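Local coordinates for protein giant-lens (Drosophila melanogaster, PDB 3CGU) that antagonises epidermal growth factor receptor signalling by sequestering the activating ligand Spitz, without touching the receptor itself, at residues D12-Y17 / Y41-I46; L99-E104 / Y137-A142; L146-C151 / L177-K182. All coordinates share one frame; numbering follows the deposited sequence.

Contact 1: residues D12-Y17 / Y41-I46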
loop_
_atom_site.group_PDB
_atom_site.type_symbol
_atom_site.label_atom_id
_atom_site.label_comp_id
_atom_site.label_asym_id
_atom_site.label_seq_id
_atom_site.Cartn_x
_atom_site.Cartn_y
_atom_site.Cartn_z
ATOM N N ASP A 12 -18.285 11.999 -8.338
ATOM C CA ASP A 12 -17.639 11.184 -7.298
ATOM C C ASP A 12 -16.721 10.082 -7.834
ATOM O O ASP A 12 -16.081 10.241 -8.875
ATOM C CB ASP A 12 -18.673 10.581 -6.341
ATOM C CG ASP A 12 -19.000 11.501 -5.184
ATOM O OD1 ASP A 12 -19.171 12.720 -5.418
ATOM O OD2 ASP A 12 -19.083 11.004 -4.038
ATOM N N VAL A 13 -16.671 8.965 -7.112
ATOM C CA VAL A 13 -15.742 7.882 -7.409
ATOM C C VAL A 13 -16.122 7.091 -8.660
ATOM O O VAL A 13 -17.290 6.746 -8.856
ATOM C CB VAL A 13 -15.648 6.903 -6.222
ATOM C CG1 VAL A 13 -14.642 5.798 -6.515
ATOM C CG2 VAL A 13 -15.279 7.646 -4.947
ATOM N N ARG A 14 -15.124 6.797 -9.493
ATOM C CA ARG A 14 -15.323 5.995 -10.704
ATOM C C ARG A 14 -15.751 4.570 -10.371
ATOM O O ARG A 14 -15.059 3.861 -9.639
ATOM C CB ARG A 14 -14.043 5.951 -11.538
ATOM C CG ARG A 14 -14.236 5.359 -12.923
ATOM C CD ARG A 14 -12.931 5.253 -13.690
ATOM N NE ARG A 14 -12.076 4.195 -13.157
ATOM C CZ ARG A 14 -10.984 4.407 -12.427
ATOM N NH1 ARG A 14 -10.602 5.647 -12.141
ATOM N NH2 ARG A 14 -10.273 3.377 -11.985
ATOM N N ILE A 15 -16.885 4.152 -10.934
ATOM C CA ILE A 15 -17.504 2.870 -10.608
ATOM C C ILE A 15 -17.429 1.895 -11.772
ATOM O O ILE A 15 -17.903 2.204 -12.850
ATOM C CB ILE A 15 -18.987 3.075 -10.263
ATOM C CG1 ILE A 15 -19.132 4.120 -9.159
ATOM C CG2 ILE A 15 -19.648 1.759 -9.873
ATOM C CD1 ILE A 15 -20.570 4.507 -8.874
ATOM N N LEU A 16 -16.837 0.718 -11.564
ATOM C CA LEU A 16 -16.845 -0.311 -12.608
ATOM C C LEU A 16 -17.556 -1.606 -12.186
ATOM O O LEU A 16 -18.006 -1.736 -11.050
ATOM C CB LEU A 16 -15.436 -0.579 -13.165
ATOM C CG LEU A 16 -14.264 -1.144 -12.337
ATOM C CD1 LEU A 16 -13.440 -2.127 -13.189
ATOM C CD2 LEU A 16 -13.366 -0.034 -11.789
ATOM N N TYR A 17 -17.668 -2.558 -13.106
ATOM C CA TYR A 17 -18.422 -3.776 -12.844
ATOM C C TYR A 17 -17.623 -4.971 -13.302
ATOM O O TYR A 17 -16.983 -4.925 -14.339
ATOM C CB TYR A 17 -19.775 -3.739 -13.569
ATOM C CG TYR A 17 -20.576 -2.509 -13.234
ATOM C CD1 TYR A 17 -20.345 -1.316 -13.897
ATOM C CD2 TYR A 17 -21.537 -2.532 -12.235
ATOM C CE1 TYR A 17 -21.054 -0.176 -13.581
ATOM C CE2 TYR A 17 -22.254 -1.401 -11.910
ATOM C CZ TYR A 17 -22.008 -0.220 -12.587
ATOM O OH TYR A 17 -22.713 0.924 -12.281
ATOM N N TYR A 41 -5.455 2.814 -3.810
ATOM C CA TYR A 41 -4.010 2.967 -3.982
ATOM C C TYR A 41 -3.606 4.295 -4.611
ATOM O O TYR A 41 -2.921 5.097 -3.990
ATOM C CB TYR A 41 -3.403 1.800 -4.772
ATOM C CG TYR A 41 -1.892 1.798 -4.761
ATOM C CD1 TYR A 41 -1.170 2.259 -5.847
ATOM C CD2 TYR A 41 -1.192 1.363 -3.647
ATOM C CE1 TYR A 41 0.215 2.267 -5.834
ATOM C CE2 TYR A 41 0.196 1.366 -3.620
ATOM C CZ TYR A 41 0.900 1.815 -4.719
ATOM O OH TYR A 41 2.288 1.809 -4.701
ATOM N N GLU A 42 -3.988 4.528 -5.854
ATOM C CA GLU A 42 -3.753 5.848 -6.421
ATOM C C GLU A 42 -5.088 6.574 -6.451
ATOM O O GLU A 42 -5.513 7.159 -5.452
ATOM C CB GLU A 42 -3.150 5.762 -7.827
ATOM C CG GLU A 42 -1.656 5.470 -7.870
ATOM C CD GLU A 42 -0.830 6.563 -7.203
ATOM O OE1 GLU A 42 -0.220 7.394 -7.934
ATOM O OE2 GLU A 42 -0.796 6.596 -5.943
ATOM N N THR A 43 -5.743 6.509 -7.607
ATOM C CA THR A 43 -7.096 7.016 -7.788
ATOM C C THR A 43 -8.090 5.994 -7.288
ATOM O O THR A 43 -8.180 4.912 -7.848
ATOM C CB THR A 43 -7.399 7.238 -9.272
ATOM O OG1 THR A 43 -6.488 8.227 -9.807
ATOM C CG2 THR A 43 -8.866 7.693 -9.462
ATOM N N PRO A 44 -8.864 6.344 -6.250
ATOM C CA PRO A 44 -9.790 5.391 -5.646
ATOM C C PRO A 44 -10.844 4.925 -6.654
ATOM O O PRO A 44 -11.443 5.746 -7.344
ATOM C CB PRO A 44 -10.469 6.215 -4.546
ATOM C CG PRO A 44 -9.584 7.389 -4.324
ATOM C CD PRO A 44 -8.945 7.673 -5.620
ATOM N N TRP A 45 -11.060 3.623 -6.757
ATOM C CA TRP A 45 -12.180 3.127 -7.537
ATOM C C TRP A 45 -12.927 2.007 -6.839
ATOM O O TRP A 45 -12.365 1.283 -6.016
ATOM C CB TRP A 45 -11.769 2.709 -8.957
ATOM C CG TRP A 45 -10.606 1.753 -9.077
ATOM C CD1 TRP A 45 -9.322 2.068 -9.421
ATOM C CD2 TRP A 45 -10.635 0.330 -8.897
ATOM N NE1 TRP A 45 -8.546 0.933 -9.454
ATOM C CE2 TRP A 45 -9.327 -0.148 -9.140
ATOM C CE3 TRP A 45 -11.638 -0.586 -8.546
ATOM C CZ2 TRP A 45 -8.992 -1.499 -9.042
ATOM C CZ3 TRP A 45 -11.304 -1.934 -8.452
ATOM C CH2 TRP A 45 -9.991 -2.375 -8.695
ATOM N N ILE A 46 -14.204 1.893 -7.188
ATOM C CA ILE A 46 -15.113 0.915 -6.628
ATOM C C ILE A 46 -15.503 -0.090 -7.697
ATOM O O ILE A 46 -16.044 0.297 -8.725
ATOM C CB ILE A 46 -16.409 1.607 -6.182
ATOM C CG1 ILE A 46 -16.113 2.717 -5.168
ATOM C CG2 ILE A 46 -17.417 0.602 -5.639
ATOM C CD1 ILE A 46 -17.349 3.479 -4.712
#

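Contact 2: residues L99-E104 / Y137-A142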
loop_
_atom_site.group_PDB
_atom_site.type_symbol
_atom_site.label_atom_id
_atom_site.label_comp_id
_atom_site.label_asym_id
_atom_site.label_seq_id
_atom_site.Cartn_x
_atom_site.Cartn_y
_atom_site.Cartn_z
ATOM N N LEU A 99 -11.575 -17.013 -2.451
ATOM C CA LEU A 99 -11.963 -16.421 -3.712
ATOM C C LEU A 99 -12.117 -17.532 -4.741
ATOM O O LEU A 99 -11.174 -18.255 -5.022
ATOM C CB LEU A 99 -10.923 -15.387 -4.149
ATOM C CG LEU A 99 -11.424 -14.188 -4.967
ATOM C CD1 LEU A 99 -10.603 -12.929 -4.657
ATOM C CD2 LEU A 99 -11.448 -14.484 -6.473
ATOM N N THR A 100 -13.318 -17.674 -5.288
ATOM C CA THR A 100 -13.599 -18.741 -6.236
ATOM C C THR A 100 -13.738 -18.216 -7.659
ATOM O O THR A 100 -14.397 -17.213 -7.912
ATOM C CB THR A 100 -14.886 -19.488 -5.867
ATOM O OG1 THR A 100 -14.953 -19.652 -4.446
ATOM C CG2 THR A 100 -14.915 -20.855 -6.528
ATOM N N THR A 101 -13.113 -18.905 -8.596
ATOM C CA THR A 101 -13.219 -18.528 -9.987
ATOM C C THR A 101 -13.649 -19.734 -10.812
ATOM O O THR A 101 -12.938 -20.733 -10.863
ATOM C CB THR A 101 -11.882 -18.003 -10.518
ATOM O OG1 THR A 101 -11.908 -18.022 -11.952
ATOM C CG2 THR A 101 -10.721 -18.886 -10.024
ATOM N N ALA A 102 -14.812 -19.644 -11.451
ATOM C CA ALA A 102 -15.323 -20.763 -12.241
ATOM C C ALA A 102 -14.970 -20.654 -13.725
ATOM O O ALA A 102 -14.909 -19.558 -14.288
ATOM C CB ALA A 102 -16.832 -20.919 -12.050
ATOM N N ALA A 103 -14.733 -21.808 -14.346
ATOM C CA ALA A 103 -14.422 -21.877 -15.774
ATOM C C ALA A 103 -15.461 -21.185 -16.667
ATOM O O ALA A 103 -15.152 -20.208 -17.357
ATOM C CB ALA A 103 -14.266 -23.330 -16.196
ATOM N N GLU A 104 -16.687 -21.706 -16.654
ATOM C CA GLU A 104 -17.749 -21.239 -17.547
ATOM C C GLU A 104 -18.432 -19.937 -17.113
ATOM O O GLU A 104 -19.296 -19.409 -17.822
ATOM C CB GLU A 104 -18.809 -22.327 -17.719
ATOM C CG GLU A 104 -18.299 -23.605 -18.350
ATOM C CD GLU A 104 -19.406 -24.365 -19.056
ATOM O OE1 GLU A 104 -19.635 -25.548 -18.706
ATOM O OE2 GLU A 104 -20.059 -23.773 -19.954
ATOM N N TYR A 137 -10.662 -22.919 -9.732
ATOM C CA TYR A 137 -9.800 -22.902 -8.559
ATOM C C TYR A 137 -10.363 -22.048 -7.444
ATOM O O TYR A 137 -11.203 -21.161 -7.666
ATOM C CB TYR A 137 -8.405 -22.393 -8.920
ATOM C CG TYR A 137 -7.663 -23.316 -9.842
ATOM C CD1 TYR A 137 -7.709 -23.133 -11.212
ATOM C CD2 TYR A 137 -6.944 -24.387 -9.346
ATOM C CE1 TYR A 137 -7.041 -23.983 -12.065
ATOM C CE2 TYR A 137 -6.272 -25.248 -10.194
ATOM C CZ TYR A 137 -6.326 -25.041 -11.549
ATOM O OH TYR A 137 -5.665 -25.891 -12.401
ATOM N N ARG A 138 -9.867 -22.311 -6.241
ATOM C CA ARG A 138 -10.301 -21.609 -5.057
ATOM C C ARG A 138 -9.089 -21.065 -4.283
ATOM O O ARG A 138 -8.226 -21.832 -3.834
ATOM C CB ARG A 138 -11.142 -22.542 -4.196
ATOM C CG ARG A 138 -11.583 -21.934 -2.885
ATOM C CD ARG A 138 -12.924 -22.480 -2.462
ATOM N NE ARG A 138 -12.958 -23.941 -2.528
ATOM C CZ ARG A 138 -14.067 -24.657 -2.378
ATOM N NH1 ARG A 138 -15.222 -24.034 -2.154
ATOM N NH2 ARG A 138 -14.027 -25.991 -2.446
ATOM N N TYR A 139 -9.028 -19.739 -4.150
ATOM C CA TYR A 139 -7.910 -19.077 -3.491
ATOM C C TYR A 139 -8.200 -18.819 -2.023
ATOM O O TYR A 139 -9.244 -18.265 -1.672
ATOM C CB TYR A 139 -7.583 -17.764 -4.197
ATOM C CG TYR A 139 -7.042 -17.957 -5.597
ATOM C CD1 TYR A 139 -7.898 -18.099 -6.680
ATOM C CD2 TYR A 139 -5.667 -18.012 -5.834
ATOM C CE1 TYR A 139 -7.411 -18.276 -7.964
ATOM C CE2 TYR A 139 -5.168 -18.193 -7.120
ATOM C CZ TYR A 139 -6.047 -18.325 -8.177
ATOM O OH TYR A 139 -5.562 -18.505 -9.455
ATOM N N LEU A 140 -7.264 -19.218 -1.166
ATOM C CA LEU A 140 -7.498 -19.182 0.266
ATOM C C LEU A 140 -6.630 -18.150 0.966
ATOM O O LEU A 140 -5.413 -18.112 0.775
ATOM C CB LEU A 140 -7.231 -20.557 0.874
ATOM C CG LEU A 140 -8.356 -21.587 0.936
ATOM C CD1 LEU A 140 -9.284 -21.470 -0.252
ATOM C CD2 LEU A 140 -7.745 -22.987 1.009
ATOM N N PHE A 141 -7.254 -17.327 1.802
ATOM C CA PHE A 141 -6.524 -16.306 2.537
ATOM C C PHE A 141 -6.629 -16.517 4.021
ATOM O O PHE A 141 -7.660 -16.937 4.520
ATOM C CB PHE A 141 -7.059 -14.936 2.177
ATOM C CG PHE A 141 -6.799 -14.555 0.757
ATOM C CD1 PHE A 141 -7.581 -15.072 -0.265
ATOM C CD2 PHE A 141 -5.766 -13.693 0.437
ATOM C CE1 PHE A 141 -7.354 -14.723 -1.591
ATOM C CE2 PHE A 141 -5.530 -13.351 -0.889
ATOM C CZ PHE A 141 -6.346 -13.873 -1.908
ATOM N N ALA A 142 -5.560 -16.215 4.738
ATOM C CA ALA A 142 -5.524 -16.473 6.163
ATOM C C ALA A 142 -5.085 -15.209 6.863
ATOM O O ALA A 142 -4.693 -14.254 6.207
ATOM C CB ALA A 142 -4.556 -17.623 6.462
#

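Contact 3: residues L146-C151 / L177-K182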
loop_
_atom_site.group_PDB
_atom_site.type_symbol
_atom_site.label_atom_id
_atom_site.label_comp_id
_atom_site.label_asym_id
_atom_site.label_seq_id
_atom_site.Cartn_x
_atom_site.Cartn_y
_atom_site.Cartn_z
ATOM N N LEU A 146 -0.633 -13.175 15.289
ATOM C CA LEU A 146 -0.481 -12.035 16.200
ATOM C C LEU A 146 0.771 -12.178 17.071
ATOM O O LEU A 146 1.530 -11.221 17.253
ATOM C CB LEU A 146 -1.735 -11.871 17.066
ATOM C CG LEU A 146 -2.376 -13.154 17.619
ATOM C CD1 LEU A 146 -1.578 -13.694 18.804
ATOM C CD2 LEU A 146 -3.855 -12.934 18.002
ATOM N N THR A 147 0.979 -13.383 17.600
ATOM C CA THR A 147 2.200 -13.714 18.331
ATOM C C THR A 147 3.027 -14.722 17.535
ATOM O O THR A 147 2.485 -15.528 16.787
ATOM C CB THR A 147 1.905 -14.290 19.729
ATOM O OG1 THR A 147 3.140 -14.671 20.355
ATOM C CG2 THR A 147 1.000 -15.510 19.629
ATOM N N ARG A 148 4.341 -14.675 17.707
ATOM C CA ARG A 148 5.251 -15.472 16.896
ATOM C C ARG A 148 5.663 -16.767 17.590
ATOM O O ARG A 148 6.193 -16.741 18.692
ATOM C CB ARG A 148 6.473 -14.629 16.533
ATOM C CG ARG A 148 6.998 -13.781 17.686
ATOM C CD ARG A 148 8.300 -14.348 18.241
ATOM N NE ARG A 148 9.269 -14.536 17.163
ATOM C CZ ARG A 148 10.223 -13.665 16.857
ATOM N NH1 ARG A 148 10.357 -12.547 17.565
ATOM N NH2 ARG A 148 11.049 -13.919 15.850
ATOM N N LEU A 149 5.412 -17.899 16.942
ATOM C CA LEU A 149 5.694 -19.202 17.541
ATOM C C LEU A 149 6.833 -19.917 16.823
ATOM O O LEU A 149 7.468 -19.345 15.939
ATOM C CB LEU A 149 4.436 -20.078 17.533
ATOM C CG LEU A 149 3.329 -19.703 18.530
ATOM C CD1 LEU A 149 1.982 -20.283 18.099
ATOM C CD2 LEU A 149 3.686 -20.160 19.945
ATOM N N ARG A 150 7.088 -21.165 17.213
ATOM C CA ARG A 150 8.142 -21.970 16.603
ATOM C C ARG A 150 7.638 -22.626 15.328
ATOM O O ARG A 150 6.498 -23.098 15.279
ATOM C CB ARG A 150 8.611 -23.048 17.575
ATOM C CG ARG A 150 9.233 -22.505 18.849
ATOM C CD ARG A 150 10.577 -21.852 18.556
ATOM N NE ARG A 150 11.160 -21.252 19.751
ATOM C CZ ARG A 150 12.394 -20.764 19.816
ATOM N NH1 ARG A 150 13.182 -20.814 18.749
ATOM N NH2 ARG A 150 12.841 -20.231 20.949
ATOM N N CYS A 151 8.480 -22.658 14.294
ATOM C CA CYS A 151 8.098 -23.278 13.030
ATOM C C CYS A 151 8.287 -24.787 13.097
ATOM O O CYS A 151 9.198 -25.277 13.774
ATOM C CB CYS A 151 8.910 -22.711 11.855
ATOM S SG CYS A 151 8.888 -20.889 11.610
ATOM N N LEU A 177 6.017 -15.203 9.460
ATOM C CA LEU A 177 4.969 -16.049 10.026
ATOM C C LEU A 177 5.355 -16.725 11.325
ATOM O O LEU A 177 4.568 -16.745 12.261
ATOM C CB LEU A 177 4.552 -17.113 9.021
ATOM C CG LEU A 177 3.985 -16.548 7.731
ATOM C CD1 LEU A 177 3.946 -17.632 6.690
ATOM C CD2 LEU A 177 2.606 -15.988 7.985
ATOM N N CYS A 178 6.555 -17.294 11.389
ATOM C CA CYS A 178 6.991 -17.927 12.628
ATOM C C CYS A 178 8.490 -17.819 12.918
ATOM O O CYS A 178 9.267 -17.333 12.108
ATOM C CB CYS A 178 6.508 -19.379 12.702
ATOM S SG CYS A 178 6.931 -20.407 11.279
ATOM N N GLN A 179 8.884 -18.281 14.092
ATOM C CA GLN A 179 10.262 -18.181 14.545
ATOM C C GLN A 179 11.068 -19.415 14.175
ATOM O O GLN A 179 10.797 -20.493 14.685
ATOM C CB GLN A 179 10.263 -18.042 16.064
ATOM C CG GLN A 179 11.601 -18.304 16.701
ATOM C CD GLN A 179 12.580 -17.183 16.447
ATOM O OE1 GLN A 179 13.190 -16.649 17.390
ATOM N NE2 GLN A 179 12.727 -16.808 15.173
ATOM N N CYS A 180 12.064 -19.265 13.303
ATOM C CA CYS A 180 12.957 -20.388 12.996
ATOM C C CYS A 180 13.710 -20.862 14.234
ATOM O O CYS A 180 14.243 -20.048 14.988
ATOM C CB CYS A 180 13.963 -20.032 11.904
ATOM S SG CYS A 180 13.300 -20.051 10.215
ATOM N N PRO A 181 13.766 -22.188 14.427
ATOM C CA PRO A 181 14.453 -22.880 15.522
ATOM C C PRO A 181 15.948 -22.594 15.557
ATOM O O PRO A 181 16.538 -22.228 14.540
ATOM C CB PRO A 181 14.233 -24.360 15.192
ATOM C CG PRO A 181 13.945 -24.379 13.720
ATOM C CD PRO A 181 13.131 -23.143 13.503
ATOM N N LYS A 182 16.546 -22.765 16.733
ATOM C CA LYS A 182 17.972 -22.533 16.915
ATOM C C LYS A 182 18.756 -23.314 15.869
ATOM O O LYS A 182 18.371 -24.424 15.496
ATOM C CB LYS A 182 18.406 -22.947 18.327
ATOM C CG LYS A 182 17.776 -22.125 19.452
ATOM C CD LYS A 182 18.619 -20.904 19.798
ATOM C CE LYS A 182 18.654 -19.902 18.644
ATOM N NZ LYS A 182 17.332 -19.193 18.494
#

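Contact 1: residues D12-Y17 / Y41-I46
Ile46 and the backbone of Arg14 to Leu16 join in a parallel strand pairing at the edge of the mixed sheet of the first two-fingered domain. Ile46 N donates to Arg14 O (3.3 Å, 171° at the hydrogen) while Leu16 N donates to Ile46 O (3.0 Å), so one residue bonds to both neighbours of Ile15, its partner across the strands. Trp45 lies on the same face of the sheet as Arg14. Its first torsion (chi1 52°) sets CG between the backbone N and the carbonyl carbon, which turns the indole toward the side chains of Arg14 and Leu16. From CB, which lies over one face of the Arg14 guanidinium, the side chain runs past NH2 through CG and CD1 as far as NE1, 3.9 Å from that nitrogen; the two planes are turned 47° apart. The benzo side continues the contact through CE3, 3.7 Å from Leu16 CD2. Arginine suits this exposed border because its long chain, bent at chi3, brings NH2 obliquely to the indole while the charged end stays near solvent. Ile46 points to the other face and crosses Val13, which also touches Leu62, at about a right angle, with Val13 CG1 3.7 Å from Ile46 CG1.

Contact 2: residues L99-E104 / Y137-A142
The ring of Tyr139 meets the strand of Leu99 and Thr101 with its edge: Leu99 O lies in the ring plane 3.7 Å from CD1, and the methyl CG2 of Thr101 comes to the same rim, 3.9 Å from CE1. Nothing from the opposite strand lies over either face of this ring; outside the pair, the ring of Phe201 meets it with the planes about 40° apart. The Phe141 ring approaches Leu99 CB obliquely and also meets the ring of Trp97. Leucine and aromatics thus suit this side of the sheet, where Leu99 and Tyr139 are buried. Thr101 is turned so that OG1 stands anti to the backbone N (chi1 163°), which places its methyl CG2 between N and the carbonyl carbon and toward the Tyr139 edge. Thr100 and Arg138 occupy the reverse face side by side, with OG1 of Thr100 4.0 Å from CD of Arg138, an arginine that has a long, weak ion pair with Glu128. Between the faces Leu99 N donates to Tyr139 O and Tyr139 N to Leu99 O, each at 2.8 Å. Thr101 N reaches Tyr137 O at 3.1 Å; the return bond from Tyr137 N to Thr101 O is weak. Here the antiparallel pair joins hairpin 95-102/108-112 to hairpin 122-129/136-143 through their inner strands, consistent with the two fingers of domain 2.

Contact 3: residues L146-C151 / L177-K182
Leu149 O receives the backbone N-H of Gln179 at 2.6 Å, almost straight at the hydrogen (164°) and head-on to the carbonyl. Two residues further along, Cys151 N returns a bond to Gln179 O at 3.2 Å; this donor stands well above the carbonyl plane. The two bonds flank Arg150, whose CA also points a hydrogen at Gln179 O, so the pair Arg150 and Gln179 forms a single beta bridge between two segments that otherwise have no regular structure. Next to it the disulfide ties Cys151 SG to Cys178 SG at 2.0 Å, with a torsion of 115° about the S-S bond. The two cysteines reach it differently: SG of Cys151 lies anti to its carbonyl carbon, whereas that of Cys178 (chi1 53°) sits between N and C.

The Gln179 side chain extends between Arg150 and Arg148. Its CG lies over one face of the Arg150 guanidinium, 3.6 Å from NH1, while Pro181 CA comes to that group's edge. Toward Arg148, Gln179 OE1 lies over a face of the guanidinium; Gln179 NE2 is 3.4 Å from Arg148 NH2, but as modelled these are two donors and make no hydrogen bond. A neutral glutamine suits this place, offering methylenes to the arginines without adding another positive charge. Lys182 NZ comes within 4.5 Å of Arg150 NH1, a like-charged approach that solvent would be expected to screen, since both residues are exposed. Arg148 also packs on Phe168 of the second subunit.

With the Cys180 to Cys213 disulfide close by, covalent links and two backbone hydrogen bonds together fix loops at and just ahead of the third repeat, consistent with a secreted protein, while the positive groups stay at the surface.

The three contacts follow one another along the chain, one to each two-fingered repeat, with contact 3 starting just ahead of its repeat. Contact 1 pairs strands 14-17 and 45-48 in a mixed sheet, and contact 2 lies between strands 95-102 and 136-143 of a separate antiparallel sheet; their centres are about 24 Å apart. Contact 3 joins loops bordering the third sheet, with its centre about 29 Å from that of contact 2 and about 39 Å from that of contact 1, on the opposite side of the chain's centre from contact 1. Contacts 1 and 3 both touch the second subunit. Such a spread of three repeats, each with its own sheet, is consistent with a protein whose repeats together encircle Spitz.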